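Local coordinates for ORF99 (Acidianus Filamentous Virus 1, PDB 3DF6), which is of unknown function but belongs to the family of the anti-CRISPR protein AcrID1, withstands heat and acid, and pairs with a second copy through its sheet, at residues M70-E76 against S89-D95; F6-L10 against M27-L33; D34-F38 against F83-V87. The protein carries 2 engineered substitutions. All coordinates share one frame. Where two conformers were deposited one is given. Residue numbers count along the deposited sequence, not the author numbering.

Contact 1: M70-E76 against S89-D95. Engineered in segment 70-76: Met-70 (natural residue Ile).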
HETATM    1  N   MSE C  70     -10.147   3.813  15.716  1.00 18.60           N
HETATM    2  CA  MSE C  70      -8.824   3.326  16.023  1.00 20.96           C
HETATM    3  C   MSE C  70      -8.137   2.888  14.731  0.70 17.99           C
HETATM    4  O   MSE C  70      -8.769   2.332  13.846  1.00 18.02           O
HETATM    5  CB  MSE C  70      -8.948   2.167  17.000  0.70 20.09           C
HETATM    6  CG  MSE C  70      -7.847   1.201  16.901  0.70 24.92           C
HETATM    7 SE   MSE C  70      -7.812   0.159  18.476  0.70 37.22          SE
HETATM    8  CE  MSE C  70      -8.784  -1.397  17.894  0.70 35.22           C
ATOM      9  N   LYS C  71      -6.850   3.170  14.612  1.00 16.56           N
ATOM     10  CA  LYS C  71      -6.056   2.681  13.485  1.00 15.85           C
ATOM     11  C   LYS C  71      -5.229   1.523  14.002  1.00 15.94           C
ATOM     12  O   LYS C  71      -4.629   1.629  15.081  1.00 14.60           O
ATOM     13  CB  LYS C  71      -5.128   3.769  12.926  1.00 16.11           C
ATOM     14  CG  LYS C  71      -5.770   4.929  12.145  1.00 15.67           C
ATOM     15  CD  LYS C  71      -6.029   4.560  10.701  1.00 16.32           C
ATOM     16  CE  LYS C  71      -6.777   5.666   9.940  1.00 14.39           C
ATOM     17  NZ  LYS C  71      -7.022   5.144   8.569  1.00 12.86           N
ATOM     18  N   LYS C  72      -5.223   0.414  13.266  1.00 15.25           N
ATOM     19  CA  LYS C  72      -4.397  -0.735  13.641  1.00 17.24           C
ATOM     20  C   LYS C  72      -3.406  -1.066  12.541  1.00 16.63           C
ATOM     21  O   LYS C  72      -3.767  -1.121  11.355  1.00 15.56           O
ATOM     22  CB  LYS C  72      -5.233  -1.970  13.947  1.00 17.57           C
ATOM     23  CG  LYS C  72      -6.147  -1.816  15.200  1.00 21.19           C
ATOM     24  CD  LYS C  72      -6.865  -3.161  15.451  1.00 22.70           C
ATOM     25  CE  LYS C  72      -7.691  -3.144  16.721  1.00 28.12           C
ATOM     26  NZ  LYS C  72      -8.670  -4.316  16.841  1.00 32.64           N
ATOM     27  N   LEU C  73      -2.166  -1.285  12.959  1.00 15.81           N
ATOM     28  CA  LEU C  73      -1.062  -1.606  12.060  1.00 15.84           C
ATOM     29  C   LEU C  73      -0.484  -2.977  12.393  1.00 15.81           C
ATOM     30  O   LEU C  73      -0.076  -3.236  13.523  1.00 15.83           O
ATOM     31  CB  LEU C  73       0.036  -0.539  12.196  1.00 15.27           C
ATOM     32  CG  LEU C  73       1.169  -0.639  11.170  1.00 16.91           C
ATOM     33  CD1 LEU C  73       0.652  -0.112   9.779  1.00 16.96           C
ATOM     34  CD2 LEU C  73       2.412   0.087  11.644  1.00 15.79           C
ATOM     35  N   PHE C  74      -0.461  -3.871  11.409  1.00 15.90           N
ATOM     36  CA  PHE C  74       0.135  -5.185  11.589  1.00 15.57           C
ATOM     37  C   PHE C  74       1.440  -5.234  10.804  1.00 15.58           C
ATOM     38  O   PHE C  74       1.444  -4.958   9.604  1.00 14.83           O
ATOM     39  CB  PHE C  74      -0.810  -6.265  11.060  1.00 15.63           C
ATOM     40  CG  PHE C  74      -2.112  -6.331  11.777  1.00 16.56           C
ATOM     41  CD1 PHE C  74      -2.289  -7.239  12.812  1.00 15.89           C
ATOM     42  CD2 PHE C  74      -3.177  -5.489  11.415  1.00 18.17           C
ATOM     43  CE1 PHE C  74      -3.502  -7.324  13.494  1.00 18.69           C
ATOM     44  CE2 PHE C  74      -4.401  -5.551  12.099  1.00 19.97           C
ATOM     45  CZ  PHE C  74      -4.559  -6.473  13.149  1.00 18.89           C
ATOM     46  N   VAL C  75       2.536  -5.591  11.475  1.00 15.31           N
ATOM     47  CA  VAL C  75       3.847  -5.691  10.831  1.00 15.04           C
ATOM     48  C   VAL C  75       4.367  -7.103  11.036  1.00 15.12           C
ATOM     49  O   VAL C  75       4.538  -7.554  12.164  1.00 14.55           O
ATOM     50  CB  VAL C  75       4.889  -4.663  11.391  1.00 15.52           C
ATOM     51  CG1 VAL C  75       6.205  -4.758  10.626  1.00 14.75           C
ATOM     52  CG2 VAL C  75       4.350  -3.235  11.315  1.00 15.62           C
ATOM     53  N   GLU C  76       4.575  -7.809   9.936  1.00 14.52           N
ATOM     54  CA  GLU C  76       5.114  -9.147   9.974  1.00 14.12           C
ATOM     55  C   GLU C  76       6.613  -9.081   9.668  1.00 13.73           C
ATOM     56  O   GLU C  76       7.010  -8.528   8.639  1.00 12.13           O
ATOM     57  CB  GLU C  76       4.405 -10.007   8.925  1.00 14.59           C
ATOM     58  CG  GLU C  76       4.723 -11.494   9.000  1.00 14.32           C
ATOM     59  CD  GLU C  76       4.260 -12.256   7.746  1.00 16.69           C
ATOM     60  OE1 GLU C  76       3.760 -11.611   6.814  1.00 18.31           O
ATOM     61  OE2 GLU C  76       4.399 -13.494   7.698  1.00 17.54           O
ATOM     62  N   SER C  89       5.487  -8.176   5.546  1.00 12.59           N
ATOM     63  CA  SER C  89       4.155  -7.606   5.290  0.50 13.68           C
ATOM     64  C   SER C  89       3.869  -6.469   6.263  1.00 13.91           C
ATOM     65  O   SER C  89       4.396  -6.464   7.396  1.00 13.53           O
ATOM     66  CB  SER C  89       3.071  -8.684   5.421  0.50 13.78           C
ATOM     67  OG  SER C  89       1.806  -8.178   5.013  0.50 17.71           O
ATOM     68  N   ILE C  90       3.053  -5.511   5.811  1.00 14.33           N
ATOM     69  CA  ILE C  90       2.510  -4.437   6.604  1.00 15.32           C
ATOM     70  C   ILE C  90       1.022  -4.314   6.188  1.00 15.47           C
ATOM     71  O   ILE C  90       0.705  -4.347   4.990  1.00 14.45           O
ATOM     72  CB  ILE C  90       3.240  -3.071   6.360  1.00 15.60           C
ATOM     73  CG1 ILE C  90       4.754  -3.200   6.573  1.00 15.98           C
ATOM     74  CG2 ILE C  90       2.701  -2.013   7.358  1.00 16.76           C
ATOM     75  CD1 ILE C  90       5.617  -1.902   6.239  1.00 16.51           C
ATOM     76  N   LYS C  91       0.128  -4.198   7.173  1.00 15.02           N
ATOM     77  CA  LYS C  91      -1.300  -4.064   6.924  1.00 16.40           C
ATOM     78  C   LYS C  91      -1.900  -3.040   7.873  1.00 15.98           C
ATOM     79  O   LYS C  91      -1.614  -3.059   9.083  1.00 16.01           O
ATOM     80  CB  LYS C  91      -2.010  -5.405   7.086  1.00 16.06           C
ATOM     81  CG  LYS C  91      -3.533  -5.385   6.826  1.00 19.45           C
ATOM     82  CD  LYS C  91      -4.091  -6.816   6.964  1.00 20.38           C
ATOM     83  CE  LYS C  91      -5.612  -6.896   6.813  1.00 23.20           C
ATOM     84  NZ  LYS C  91      -6.086  -6.199   5.573  1.00 26.60           N
ATOM     85  N   GLY C  92      -2.721  -2.149   7.312  1.00 14.58           N
ATOM     86  CA  GLY C  92      -3.354  -1.080   8.083  1.00 13.88           C
ATOM     87  C   GLY C  92      -4.857  -1.245   7.985  1.00 14.26           C
ATOM     88  O   GLY C  92      -5.400  -1.343   6.887  1.00 13.07           O
ATOM     89  N   VAL C  93      -5.514  -1.274   9.139  1.00 13.95           N
ATOM     90  CA  VAL C  93      -6.942  -1.554   9.248  1.00 15.55           C
ATOM     91  C   VAL C  93      -7.592  -0.461  10.111  1.00 14.90           C
ATOM     92  O   VAL C  93      -6.974   0.044  11.045  1.00 14.09           O
ATOM     93  CB  VAL C  93      -7.090  -2.988   9.885  1.00 16.83           C
ATOM     94  CG1 VAL C  93      -8.370  -3.193  10.611  1.00 20.70           C
ATOM     95  CG2 VAL C  93      -6.908  -4.066   8.812  1.00 17.98           C
ATOM     96  N   ASN C  94      -8.838  -0.112   9.824  1.00 14.66           N
ATOM     97  CA  ASN C  94      -9.599   0.789  10.686  1.00 15.46           C
ATOM     98  C   ASN C  94     -10.456  -0.038  11.597  1.00 16.61           C
ATOM     99  O   ASN C  94     -10.854  -1.117  11.207  1.00 16.00           O
ATOM    100  CB  ASN C  94     -10.547   1.623   9.850  1.00 15.91           C
ATOM    101  CG  ASN C  94      -9.832   2.649   9.063  1.00 16.22           C
ATOM    102  OD1 ASN C  94      -8.857   3.221   9.533  1.00 12.29           O
ATOM    103  ND2 ASN C  94     -10.301   2.894   7.861  1.00 15.63           N
ATOM    104  N   ASP C  95     -10.761   0.468  12.788  1.00 16.20           N
ATOM    105  CA  ASP C  95     -11.683  -0.218  13.676  1.00 17.08           C
ATOM    106  C   ASP C  95     -12.463   0.828  14.473  1.00 16.51           C
ATOM    107  O   ASP C  95     -11.909   1.860  14.882  1.00 16.06           O
ATOM    108  CB  ASP C  95     -10.890  -1.122  14.622  1.00 18.15           C
ATOM    109  CG  ASP C  95     -11.760  -2.155  15.375  1.00 21.95           C
ATOM    110  OD1 ASP C  95     -12.956  -2.365  15.049  1.00 23.45           O
ATOM    111  OD2 ASP C  95     -11.216  -2.777  16.321  1.00 26.37           O
TER
HETATM  112  O   HOH W   1      -9.871   4.334  11.863  1.00 15.14           O
HETATM  113  O   HOH W   2       1.118  -7.715   8.275  1.00 19.20           O
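At the apolar centre of this antiparallel beta hairpin, Leu-73 CD1 packs 3.7 Å from Ile-90 CG2, and Val-75 CG2 reaches the same Ile-90 CG2 at 4.5 Å. These side chains share one face of the sheet, where Val-14 of helix 3-18 and Phe-25 of strand 25-34 touch Leu-73. Gly-92, opposite Leu-73, adds only backbone to this face. On the reverse face the apolar part is thinner: the edge of the Phe-74 ring lies beside Val-93, with CE2 4.3 Å from CB.

The strands run antiparallel at 166°, the segment axes approaching to 4.7 Å, in unbroken register from Met-70 opposite Asp-95 to Glu-76 opposite Ser-89. Hydrogen-bonded pairs alternate with non-hydrogen-bonded ones. Phe-74 N donates to Lys-91 O at 2.7 Å and Lys-91 N to Phe-74 O at 2.9 Å; by contrast, Ser-89 N to Glu-76 O is weak at 3.5 Å.

Charge gathers at the Met-70 end, where the engineered selenomethionine sits. Lys-72 NZ forms a salt bridge with Asp-95 OD2 at 3.0 Å on the Phe-74 face. On the other face Lys-71 NZ donates a hydrogen bond to Asn-94 OD1 at 2.8 Å while also forming a salt bridge with Asp-20. That same Asn-94 OD1 accepts from a water at 2.8 Å, and the water donates as well to Met-70 O at 3.0 Å.

Contact 2: F6-L10 against M27-L33. Engineered in segment 27-33: Met-27 (natural residue Leu).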
ATOM      1  N   PHE C   6      13.193   3.815  -0.434  1.00 13.22           N
ATOM      2  CA  PHE C   6      12.149   2.804  -0.300  1.00 12.84           C
ATOM      3  C   PHE C   6      11.632   2.728   1.144  1.00 12.78           C
ATOM      4  O   PHE C   6      10.415   2.760   1.370  1.00 12.16           O
ATOM      5  CB  PHE C   6      12.662   1.442  -0.829  1.00 12.77           C
ATOM      6  CG  PHE C   6      11.679   0.308  -0.668  1.00 13.86           C
ATOM      7  CD1 PHE C   6      10.626   0.143  -1.566  1.00 11.58           C
ATOM      8  CD2 PHE C   6      11.803  -0.602   0.387  1.00 13.62           C
ATOM      9  CE1 PHE C   6       9.719  -0.908  -1.421  1.00 13.56           C
ATOM     10  CE2 PHE C   6      10.902  -1.671   0.524  1.00 11.82           C
ATOM     11  CZ  PHE C   6       9.852  -1.804  -0.365  1.00 12.62           C
ATOM     12  N   HIS C   7      12.545   2.691   2.123  1.00 12.19           N
ATOM     13  CA  HIS C   7      12.111   2.609   3.521  1.00 12.43           C
ATOM     14  C   HIS C   7      11.435   3.895   3.982  1.00 12.36           C
ATOM     15  O   HIS C   7      10.453   3.848   4.734  1.00 11.89           O
ATOM     16  CB  HIS C   7      13.274   2.203   4.439  1.00 12.69           C
ATOM     17  CG  HIS C   7      13.849   0.860   4.104  1.00 12.95           C
ATOM     18  ND1 HIS C   7      15.095   0.452   4.525  1.00 13.53           N
ATOM     19  CD2 HIS C   7      13.351  -0.160   3.364  1.00 11.75           C
ATOM     20  CE1 HIS C   7      15.335  -0.768   4.071  1.00 14.48           C
ATOM     21  NE2 HIS C   7      14.297  -1.156   3.352  1.00 13.50           N
ATOM     22  N   LYS C   8      11.956   5.030   3.525  1.00 11.83           N
ATOM     23  CA  LYS C   8      11.298   6.324   3.733  1.00 13.15           C
ATOM     24  C   LYS C   8       9.862   6.342   3.185  1.00 12.50           C
ATOM     25  O   LYS C   8       8.959   6.880   3.828  1.00 12.36           O
ATOM     26  CB  LYS C   8      12.106   7.469   3.098  1.00 12.82           C
ATOM     27  CG  LYS C   8      13.147   8.066   4.015  1.00 15.21           C
ATOM     28  CD  LYS C   8      13.916   9.228   3.353  1.00 16.16           C
ATOM     29  CE  LYS C   8      12.999  10.412   2.977  1.00 19.32           C
ATOM     30  NZ  LYS C   8      13.714  11.444   2.186  1.00 21.65           N
ATOM     31  N   LEU C   9       9.656   5.793   1.992  1.00 12.85           N
ATOM     32  CA  LEU C   9       8.296   5.674   1.446  1.00 13.53           C
ATOM     33  C   LEU C   9       7.392   4.778   2.303  1.00 13.54           C
ATOM     34  O   LEU C   9       6.235   5.128   2.569  1.00 13.44           O
ATOM     35  CB  LEU C   9       8.299   5.220  -0.025  1.00 13.72           C
ATOM     36  CG  LEU C   9       6.914   5.020  -0.671  1.00 13.32           C
ATOM     37  CD1 LEU C   9       6.887   5.513  -2.105  1.00 13.91           C
ATOM     38  CD2 LEU C   9       6.421   3.542  -0.599  1.00 13.66           C
ATOM     39  N   LEU C  10       7.911   3.640   2.763  1.00 13.94           N
ATOM     40  CA  LEU C  10       7.104   2.768   3.625  1.00 14.26           C
ATOM     41  C   LEU C  10       6.644   3.482   4.901  1.00 14.68           C
ATOM     42  O   LEU C  10       5.496   3.314   5.328  1.00 14.55           O
ATOM     43  CB  LEU C  10       7.866   1.498   4.002  1.00 14.82           C
ATOM     44  CG  LEU C  10       8.315   0.565   2.861  1.00 15.26           C
ATOM     45  CD1 LEU C  10       9.079  -0.644   3.420  1.00 12.73           C
ATOM     46  CD2 LEU C  10       7.121   0.126   2.016  1.00 14.15           C
HETATM   47  N   MSE C  27       0.562  -4.509   2.204  1.00 16.54           N
HETATM   48  CA  MSE C  27       1.671  -4.616   1.261  1.00 19.00           C
HETATM   49  C   MSE C  27       2.468  -5.851   1.642  1.00 17.62           C
HETATM   50  O   MSE C  27       2.729  -6.079   2.828  1.00 17.40           O
HETATM   51  CB  MSE C  27       2.604  -3.417   1.354  1.00 18.15           C
HETATM   52  CG  MSE C  27       2.065  -2.101   0.885  0.80 22.30           C
HETATM   53 SE   MSE C  27       3.529  -0.825   1.070  0.80 26.46          SE
HETATM   54  CE  MSE C  27       3.755  -0.774   2.994  0.80 24.68           C
ATOM     55  N   LYS C  28       2.824  -6.633   0.635  1.00 16.61           N
ATOM     56  CA  LYS C  28       3.716  -7.758   0.800  1.00 15.95           C
ATOM     57  C   LYS C  28       5.091  -7.287   0.353  1.00 15.19           C
ATOM     58  O   LYS C  28       5.213  -6.612  -0.684  1.00 13.11           O
ATOM     59  CB  LYS C  28       3.239  -8.935  -0.038  1.00 17.07           C
ATOM     60  CG  LYS C  28       4.037 -10.216   0.156  1.00 20.49           C
ATOM     61  CD  LYS C  28       3.389 -11.353  -0.622  1.00 28.66           C
ATOM     62  CE  LYS C  28       4.012 -12.716  -0.273  1.00 30.33           C
ATOM     63  NZ  LYS C  28       5.427 -12.748  -0.703  1.00 34.15           N
ATOM     64  N   LEU C  29       6.107  -7.646   1.146  1.00 14.71           N
ATOM     65  CA  LEU C  29       7.438  -7.073   1.047  1.00 15.03           C
ATOM     66  C   LEU C  29       8.522  -7.963   1.639  1.00 15.01           C
ATOM     67  O   LEU C  29       8.265  -8.762   2.541  1.00 14.84           O
ATOM     68  CB  LEU C  29       7.576  -5.903   2.051  1.00 15.31           C
ATOM     69  CG  LEU C  29       6.564  -4.755   1.959  1.00 16.98           C
ATOM     70  CD1 LEU C  29       6.477  -3.997   3.267  1.00 15.22           C
ATOM     71  CD2 LEU C  29       6.947  -3.838   0.758  1.00 14.65           C
ATOM     72  N   ASN C  30       9.773  -7.678   1.194  1.00 14.44           N
ATOM     73  CA  ASN C  30      10.904  -8.489   1.654  1.00 14.29           C
ATOM     74  C   ASN C  30      12.067  -7.537   1.685  1.00 13.91           C
ATOM     75  O   ASN C  30      12.901  -7.525   0.792  1.00 13.98           O
ATOM     76  CB  ASN C  30      11.221  -9.719   0.812  1.00 14.39           C
ATOM     77  CG  ASN C  30      12.266 -10.618   1.445  1.00 16.20           C
ATOM     78  OD1 ASN C  30      12.786 -10.350   2.532  1.00 16.80           O
ATOM     79  ND2 ASN C  30      12.595 -11.689   0.745  1.00 17.78           N
ATOM     80  N   THR C  31      12.108  -6.706   2.713  1.00 13.74           N
ATOM     81  CA  THR C  31      13.154  -5.695   2.816  1.00 13.86           C
ATOM     82  C   THR C  31      13.611  -5.622   4.273  1.00 13.76           C
ATOM     83  O   THR C  31      12.825  -5.883   5.197  1.00 12.36           O
ATOM     84  CB  THR C  31      12.646  -4.316   2.237  1.00 14.47           C
ATOM     85  OG1 THR C  31      13.720  -3.366   2.182  1.00 14.07           O
ATOM     86  CG2 THR C  31      11.464  -3.754   3.048  1.00 14.71           C
ATOM     87  N   THR C  32      14.885  -5.301   4.481  1.00 13.46           N
ATOM     88  CA  THR C  32      15.451  -5.335   5.817  1.00 13.92           C
ATOM     89  C   THR C  32      15.724  -3.931   6.347  1.00 13.98           C
ATOM     90  O   THR C  32      16.539  -3.185   5.789  1.00 13.78           O
ATOM     91  CB  THR C  32      16.733  -6.212   5.873  1.00 14.15           C
ATOM     92  OG1 THR C  32      16.393  -7.550   5.506  1.00 13.82           O
ATOM     93  CG2 THR C  32      17.324  -6.226   7.293  1.00 14.03           C
ATOM     94  N   LEU C  33      15.037  -3.605   7.436  1.00 14.33           N
ATOM     95  CA  LEU C  33      15.108  -2.308   8.080  1.00 14.66           C
ATOM     96  C   LEU C  33      16.053  -2.294   9.266  1.00 15.51           C
ATOM     97  O   LEU C  33      16.016  -3.201  10.104  1.00 15.71           O
ATOM     98  CB  LEU C  33      13.735  -1.901   8.613  1.00 14.83           C
ATOM     99  CG  LEU C  33      12.716  -1.228   7.685  1.00 14.80           C
ATOM    100  CD1 LEU C  33      12.351  -2.131   6.509  1.00 14.81           C
ATOM    101  CD2 LEU C  33      11.481  -0.871   8.492  1.00 13.38           C
TER
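Helix segment 6-10 crosses strand segment 27-33 almost at a right angle, -95°, with the axes 10.3 Å apart at closest approach. The backbones come nearest at His-7 and Leu-33, whose CA atoms are 7.3 Å apart; elsewhere side chains fill the gap. His-7 makes the polar link: its NE2 and Thr-31 OG1 share a hydrogen bond of 2.6 Å. Leu-33 CD1 lies over the face of the same imidazole, 3.9 Å from its centroid, in a CH-pi contact. Beyond it the packing turns apolar. Phe-6 meets the strand with its ring edge, CZ lying 3.7 Å from Leu-29 CD2, and Leu-10 CD2 reaches CE of the engineered selenomethionine Met-27 at 3.6 Å.

Strand 25-34 is outermost in its own chain, yet Met-27 to Leu-29 pair antiparallel with a strand of the second subunit. This is an alpha+beta arrangement, a helix laid across one face of an antiparallel sheet that runs on into the second subunit.

Contact 3: D34-F38 against F83-V87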
ATOM      1  N   ASP C  34      16.863  -1.230   9.323  1.00 15.68           N
ATOM      2  CA  ASP C  34      17.628  -0.849  10.512  1.00 16.83           C
ATOM      3  C   ASP C  34      16.643  -0.571  11.669  1.00 17.03           C
ATOM      4  O   ASP C  34      15.492  -0.212  11.428  1.00 16.39           O
ATOM      5  CB  ASP C  34      18.429   0.413  10.151  1.00 17.20           C
ATOM      6  CG  ASP C  34      19.180   1.023  11.320  0.70 19.37           C
ATOM      7  OD1 ASP C  34      19.284   0.413  12.408  0.70 23.61           O
ATOM      8  OD2 ASP C  34      19.701   2.142  11.132  0.70 22.03           O
ATOM      9  N   GLU C  35      17.093  -0.740  12.913  1.00 16.24           N
ATOM     10  CA  GLU C  35      16.240  -0.479  14.069  1.00 16.74           C
ATOM     11  C   GLU C  35      15.617   0.913  14.022  1.00 16.01           C
ATOM     12  O   GLU C  35      14.431   1.074  14.317  1.00 14.24           O
ATOM     13  CB  GLU C  35      17.015  -0.633  15.381  1.00 17.50           C
ATOM     14  CG  GLU C  35      16.101  -0.546  16.620  1.00 20.48           C
ATOM     15  CD  GLU C  35      16.851  -0.696  17.913  1.00 27.37           C
ATOM     16  OE1 GLU C  35      18.080  -0.898  17.880  1.00 28.59           O
ATOM     17  OE2 GLU C  35      16.219  -0.585  18.979  1.00 33.17           O
ATOM     18  N   LEU C  36      16.429   1.910  13.659  1.00 14.91           N
ATOM     19  CA  LEU C  36      15.962   3.294  13.519  1.00 15.19           C
ATOM     20  C   LEU C  36      14.824   3.426  12.528  1.00 14.76           C
ATOM     21  O   LEU C  36      13.865   4.159  12.787  1.00 14.64           O
ATOM     22  CB  LEU C  36      17.105   4.236  13.113  1.00 15.57           C
ATOM     23  CG  LEU C  36      18.143   4.461  14.208  1.00 15.84           C
ATOM     24  CD1 LEU C  36      19.446   5.029  13.631  1.00 17.85           C
ATOM     25  CD2 LEU C  36      17.600   5.342  15.340  1.00 16.28           C
ATOM     26  N   GLU C  37      14.946   2.734  11.393  1.00 14.50           N
ATOM     27  CA  GLU C  37      13.888   2.741  10.396  0.50 14.65           C
ATOM     28  C   GLU C  37      12.630   2.040  10.946  1.00 14.49           C
ATOM     29  O   GLU C  37      11.505   2.559  10.782  1.00 14.48           O
ATOM     30  CB  GLU C  37      14.368   2.124   9.061  0.50 14.55           C
ATOM     31  CG  GLU C  37      15.751   2.695   8.546  0.50 16.27           C
ATOM     32  CD  GLU C  37      16.186   2.068   7.213  0.50 16.18           C
ATOM     33  OE1 GLU C  37      16.179   0.809   7.097  0.50 17.21           O
ATOM     34  OE2 GLU C  37      16.542   2.838   6.270  0.50 19.27           O
ATOM     35  N   PHE C  38      12.815   0.884  11.586  1.00 14.24           N
ATOM     36  CA  PHE C  38      11.700   0.118  12.158  1.00 14.71           C
ATOM     37  C   PHE C  38      10.924   0.932  13.202  1.00 14.37           C
ATOM     38  O   PHE C  38       9.697   0.929  13.206  1.00 13.98           O
ATOM     39  CB  PHE C  38      12.204  -1.219  12.719  1.00 15.39           C
ATOM     40  CG  PHE C  38      11.103  -2.201  13.084  1.00 16.45           C
ATOM     41  CD1 PHE C  38      10.435  -2.916  12.107  1.00 20.00           C
ATOM     42  CD2 PHE C  38      10.790  -2.445  14.418  1.00 21.66           C
ATOM     43  CE1 PHE C  38       9.419  -3.826  12.438  1.00 22.04           C
ATOM     44  CE2 PHE C  38       9.783  -3.364  14.771  1.00 23.09           C
ATOM     45  CZ  PHE C  38       9.090  -4.049  13.758  1.00 21.12           C
ATOM     46  N   PHE C  83      20.456  -6.130  15.210  1.00 22.50           N
ATOM     47  CA  PHE C  83      19.199  -5.411  15.435  1.00 21.89           C
ATOM     48  C   PHE C  83      18.609  -4.887  14.121  1.00 21.07           C
ATOM     49  O   PHE C  83      18.419  -3.675  13.960  1.00 21.07           O
ATOM     50  CB  PHE C  83      19.414  -4.276  16.457  1.00 22.18           C
ATOM     51  CG  PHE C  83      20.084  -4.727  17.725  1.00 23.19           C
ATOM     52  CD1 PHE C  83      19.324  -5.114  18.824  1.00 24.09           C
ATOM     53  CD2 PHE C  83      21.480  -4.783  17.815  1.00 25.01           C
ATOM     54  CE1 PHE C  83      19.941  -5.542  19.999  1.00 24.97           C
ATOM     55  CE2 PHE C  83      22.112  -5.209  18.986  1.00 25.43           C
ATOM     56  CZ  PHE C  83      21.336  -5.597  20.077  1.00 24.33           C
ATOM     57  N   LYS C  84      18.375  -5.813  13.183  1.00 19.99           N
ATOM     58  CA  LYS C  84      17.733  -5.541  11.885  1.00 18.92           C
ATOM     59  C   LYS C  84      16.434  -6.328  11.815  1.00 18.23           C
ATOM     60  O   LYS C  84      16.301  -7.359  12.467  1.00 17.81           O
ATOM     61  CB  LYS C  84      18.625  -5.975  10.712  1.00 19.15           C
ATOM     62  CG  LYS C  84      20.061  -5.448  10.726  1.00 20.08           C
ATOM     63  CD  LYS C  84      20.200  -4.007  10.230  1.00 20.40           C
ATOM     64  CE  LYS C  84      21.673  -3.568  10.368  1.00 21.96           C
ATOM     65  NZ  LYS C  84      21.845  -2.077  10.382  1.00 23.47           N
ATOM     66  N   TYR C  85      15.482  -5.845  11.010  1.00 17.14           N
ATOM     67  CA  TYR C  85      14.147  -6.420  10.954  1.00 16.59           C
ATOM     68  C   TYR C  85      13.814  -6.591   9.490  1.00 15.54           C
ATOM     69  O   TYR C  85      13.718  -5.603   8.754  1.00 14.23           O
ATOM     70  CB  TYR C  85      13.134  -5.484  11.666  1.00 17.86           C
ATOM     71  CG  TYR C  85      13.523  -5.200  13.126  1.00 19.85           C
ATOM     72  CD1 TYR C  85      12.886  -5.853  14.187  1.00 21.64           C
ATOM     73  CD2 TYR C  85      14.562  -4.309  13.434  1.00 21.27           C
ATOM     74  CE1 TYR C  85      13.261  -5.611  15.522  1.00 23.30           C
ATOM     75  CE2 TYR C  85      14.957  -4.069  14.761  1.00 22.65           C
ATOM     76  CZ  TYR C  85      14.305  -4.721  15.797  1.00 24.43           C
ATOM     77  OH  TYR C  85      14.704  -4.480  17.110  1.00 26.55           O
ATOM     78  N   THR C  86      13.718  -7.843   9.045  1.00 14.74           N
ATOM     79  CA  THR C  86      13.254  -8.120   7.691  1.00 14.60           C
ATOM     80  C   THR C  86      11.712  -8.108   7.665  1.00 14.47           C
ATOM     81  O   THR C  86      11.059  -9.037   8.146  1.00 14.82           O
ATOM     82  CB  THR C  86      13.783  -9.459   7.145  1.00 14.48           C
ATOM     83  OG1 THR C  86      15.211  -9.442   7.143  1.00 14.01           O
ATOM     84  CG2 THR C  86      13.296  -9.698   5.723  1.00 14.81           C
ATOM     85  N   VAL C  87      11.152  -7.058   7.081  1.00 13.75           N
ATOM     86  CA  VAL C  87       9.706  -6.898   7.007  1.00 12.28           C
ATOM     87  C   VAL C  87       9.156  -7.681   5.810  1.00 12.82           C
ATOM     88  O   VAL C  87       9.627  -7.525   4.669  1.00 12.10           O
ATOM     89  CB  VAL C  87       9.310  -5.404   6.960  1.00 12.60           C
ATOM     90  CG1 VAL C  87       7.784  -5.232   6.793  1.00 10.76           C
ATOM     91  CG2 VAL C  87       9.789  -4.670   8.228  1.00 13.30           C
TER
HETATM   92  O   HOH W   3      20.050  -1.585  13.592  1.00 33.45           O
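Tyr-85 and Phe-38 bury the largest areas in this contact, their rings lying face to face in an offset stack with centroids 4.3 Å apart and planes only 6° from parallel. The Tyr-85 CB also comes under the Phe-38 ring, 3.8 Å from CD1, while Val-87 CG2 sits at the ring's edge, 4.3 Å from the same CD1. Glu-35 packs on the tyrosine as well, with CA 3.9 Å and CB 4.1 Å from Tyr-85 CE2.

Asp-34 is the N-cap, just ahead of the helix that presents Phe-38. Asp-34 and Glu-37 form a capping box: Asp-34 N donates to Glu-37 OE1 at 3.1 Å, and Leu-36 N to Asp-34 OD1 in a weak 3.5 Å bond. Lys-84 NZ stays 4.1 Å from Asp-34 OD1, too far for a salt bridge.

Helix 35-42 thus rests on strand 84-96, which is flanked by strand 25-34, where the Leu-33 and Tyr-85 backbones are hydrogen-bonded, and by strand 69-80, whose Val-75 and Tyr-77 touch Phe-38, the latter ring edge-to-face.

How the contacts relate
All three contacts belong to one antiparallel sheet, in which strand 84-96 lies between 25-34 and 69-80. Contact 2 comes first along the chain, closing before contacts 1 and 3 open; these two cross, their segments alternating. Centres of contacts 2 and 3 are about 10 Å apart, of 1 and 2 about 15 Å, and of 1 and 3 about 18 Å. Main-chain bonding joins contact 2 to its neighbours: Ile-90 O lies 2.8 Å from Met-27 N, and Leu-33 N 2.7 Å from Tyr-85 O. Contact 1 meets contact 3 where Val-75 CG1 packs 3.8 Å from Phe-38 CE1. Helices 3-18 and 35-42 thereby cover the same face, making one continuous core.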